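PDB 7D1B: leucine aminopeptidase from Fimbriiglobus ruber, which probably acts as a zinc-dependent glutaminyl cyclase of the M28 peptidase family, closing N-terminal glutamine into pyroglutamate. Local coordinates for residues A90-Q95 with L113-F118. Residues are numbered along the deposited sequence; the frame is centred on the assembly and turned at random. Where two conformers were deposited one is given.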
loop_
_atom_site.group_PDB
_atom_site.type_symbol
_atom_site.label_atom_id
_atom_site.label_comp_id
_atom_site.label_asym_id
_atom_site.label_seq_id
_atom_site.Cartn_x
_atom_site.Cartn_y
_atom_site.Cartn_z
ATOM N N ALA A 90 14.213 -7.204 8.503
ATOM C CA ALA A 90 12.826 -7.385 8.914
ATOM C C ALA A 90 12.538 -8.855 9.185
ATOM O O ALA A 90 13.130 -9.747 8.571
ATOM C CB ALA A 90 11.884 -6.917 7.809
ATOM N N LYS A 91 11.586 -9.107 10.080
ATOM C CA LYS A 91 11.018 -10.445 10.206
ATOM C C LYS A 91 9.830 -10.553 9.258
ATOM O O LYS A 91 8.936 -9.710 9.295
ATOM C CB LYS A 91 10.541 -10.684 11.633
ATOM C CG LYS A 91 9.949 -12.056 11.803
ATOM C CD LYS A 91 9.923 -12.448 13.262
ATOM C CE LYS A 91 9.531 -13.909 13.438
ATOM N NZ LYS A 91 8.112 -14.132 13.082
ATOM N N VAL A 92 9.816 -11.574 8.406
ATOM C CA VAL A 92 8.770 -11.702 7.392
ATOM C C VAL A 92 7.873 -12.875 7.759
ATOM O O VAL A 92 8.363 -13.988 7.979
ATOM C CB VAL A 92 9.359 -11.867 5.978
ATOM C CG1 VAL A 92 8.249 -12.127 4.954
ATOM C CG2 VAL A 92 10.169 -10.640 5.584
ATOM N N VAL A 93 6.563 -12.628 7.798
ATOM C CA VAL A 93 5.559 -13.647 8.080
ATOM C C VAL A 93 4.571 -13.678 6.925
ATOM O O VAL A 93 4.239 -12.644 6.338
ATOM C CB VAL A 93 4.875 -13.416 9.451
ATOM C CG1 VAL A 93 3.592 -14.210 9.601
ATOM C CG2 VAL A 93 5.842 -13.754 10.586
ATOM N N ARG A 94 4.112 -14.875 6.600
ATOM C CA ARG A 94 3.085 -15.096 5.591
ATOM C C ARG A 94 1.743 -15.334 6.268
ATOM O O ARG A 94 1.668 -16.057 7.265
ATOM C CB ARG A 94 3.446 -16.332 4.766
ATOM C CG ARG A 94 4.746 -16.193 3.985
ATOM C CD ARG A 94 5.218 -17.529 3.418
ATOM N NE ARG A 94 4.257 -18.109 2.493
ATOM C CZ ARG A 94 4.212 -17.846 1.190
ATOM N NH1 ARG A 94 5.078 -17.002 0.639
ATOM N NH2 ARG A 94 3.284 -18.426 0.437
ATOM N N GLN A 95 0.683 -14.752 5.722
ATOM C CA GLN A 95 -0.679 -15.100 6.121
ATOM C C GLN A 95 -1.306 -15.784 4.920
ATOM O O GLN A 95 -1.725 -15.117 3.970
ATOM C CB GLN A 95 -1.530 -13.896 6.501
ATOM C CG GLN A 95 -1.010 -13.009 7.560
ATOM C CD GLN A 95 -2.059 -11.976 7.989
ATOM O OE1 GLN A 95 -2.839 -11.438 7.168
ATOM N NE2 GLN A 95 -2.097 -11.709 9.291
ATOM N N LEU A 113 1.741 -10.665 3.007
ATOM C CA LEU A 113 3.110 -10.670 3.523
ATOM C C LEU A 113 3.260 -9.552 4.545
ATOM O O LEU A 113 2.800 -8.432 4.322
ATOM C CB LEU A 113 4.109 -10.450 2.390
ATOM C CG LEU A 113 5.540 -10.982 2.383
ATOM C CD1 LEU A 113 5.543 -12.490 2.558
ATOM C CD2 LEU A 113 6.274 -10.612 1.100
ATOM N N ILE A 114 3.893 -9.846 5.671
ATOM C CA ILE A 114 4.135 -8.843 6.698
ATOM C C ILE A 114 5.631 -8.805 6.954
ATOM O O ILE A 114 6.229 -9.829 7.290
ATOM C CB ILE A 114 3.377 -9.153 7.995
ATOM C CG1 ILE A 114 1.874 -9.287 7.733
ATOM C CG2 ILE A 114 3.672 -8.074 9.056
ATOM C CD1 ILE A 114 1.118 -9.952 8.873
ATOM N N ALA A 115 6.234 -7.631 6.808
ATOM C CA ALA A 115 7.640 -7.409 7.150
ATOM C C ALA A 115 7.667 -6.490 8.366
ATOM O O ALA A 115 7.269 -5.328 8.273
ATOM C CB ALA A 115 8.406 -6.804 5.979
ATOM N N SER A 116 8.110 -7.022 9.503
ATOM C CA SER A 116 7.976 -6.354 10.788
ATOM C C SER A 116 9.308 -5.789 11.240
ATOM O O SER A 116 10.345 -6.467 11.181
ATOM C CB SER A 116 7.470 -7.331 11.853
ATOM O OG SER A 116 6.136 -7.710 11.661
ATOM N N TRP A 117 9.234 -4.574 11.772
ATOM C CA TRP A 117 10.355 -3.839 12.337
ATOM C C TRP A 117 10.021 -3.459 13.776
ATOM O O TRP A 117 8.892 -3.049 14.083
ATOM C CB TRP A 117 10.572 -2.528 11.547
ATOM C CG TRP A 117 10.656 -2.693 10.051
ATOM C CD1 TRP A 117 9.639 -2.532 9.159
ATOM C CD2 TRP A 117 11.806 -3.080 9.283
ATOM N NE1 TRP A 117 10.082 -2.759 7.877
ATOM C CE2 TRP A 117 11.413 -3.099 7.926
ATOM C CE3 TRP A 117 13.138 -3.397 9.612
ATOM C CZ2 TRP A 117 12.303 -3.403 6.891
ATOM C CZ3 TRP A 117 14.014 -3.717 8.581
ATOM C CH2 TRP A 117 13.596 -3.713 7.234
ATOM N N PHE A 118 11.020 -3.567 14.649
ATOM C CA PHE A 118 10.959 -3.107 16.040
ATOM C C PHE A 118 9.940 -3.930 16.830
ATOM O O PHE A 118 8.850 -3.451 17.160
ATOM C CB PHE A 118 10.672 -1.598 16.156
ATOM C CG PHE A 118 11.290 -0.750 15.057
ATOM C CD1 PHE A 118 12.645 -0.866 14.695
ATOM C CD2 PHE A 118 10.494 0.147 14.357
ATOM C CE1 PHE A 118 13.172 -0.097 13.658
ATOM C CE2 PHE A 118 11.031 0.933 13.325
ATOM C CZ PHE A 118 12.369 0.809 12.987
HETATM O O HOH W 1 6.234 -10.169 10.700
#
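A90 and W117 meet by a CH-pi contact: the methyl CB of A90 sits over one face of the indole, 3.6 Å from the centroid of the six-membered ring and 12° off its normal. With chi1 at -51°, CG of W117 lies anti to its own carbonyl carbon. The ring lies against A90, just before strand 91-99, and CZ3 comes within 3.5 Å of A90 N. An alanine in place of W117 would probably leave the A90 methyl without the ring face it packs on and open a gap beside it. A90 CB also touches A115 CB, 3.9 Å away. On the sheet face that A115 shares with V92, L113 and R94, V92 CG1, anti to its backbone N, meets L113 CD1 at 3.6 Å. The opposite face carries K91, V93, I114 and S116. I114 CD1 meets the end of the Q95 side chain, 3.7 Å from NE2; the OE1 of that amide is held by N112. The two backbones run antiparallel. K91 with S116 and V93 with I114 form the hydrogen-bonded pairs, each bonding both ways; S116 N to K91 O is 2.8 Å. Between them V92 and A115 face each other as a non-hydrogen-bonded pair, with V92 CA 3.2 Å from I114 O in a CA-H...O contact. One water donates to both K91 O and S116 OG, and D180 is a further partner of that hydroxyl. The segments belong to a beta hairpin, strands 91-99 and 108-117, at the margin of the mixed sheet of this M28 fold, away from the zinc site. Helix 72-87 covers V92, L113 and A115; helix 206-218 meets I114 on the other face and also touches Q95. Strand 91-99 is one of the sheet's two outermost strands, and 108-117 lies between it and strand 178-184, whose F181 meets the W117 ring edge-to-face.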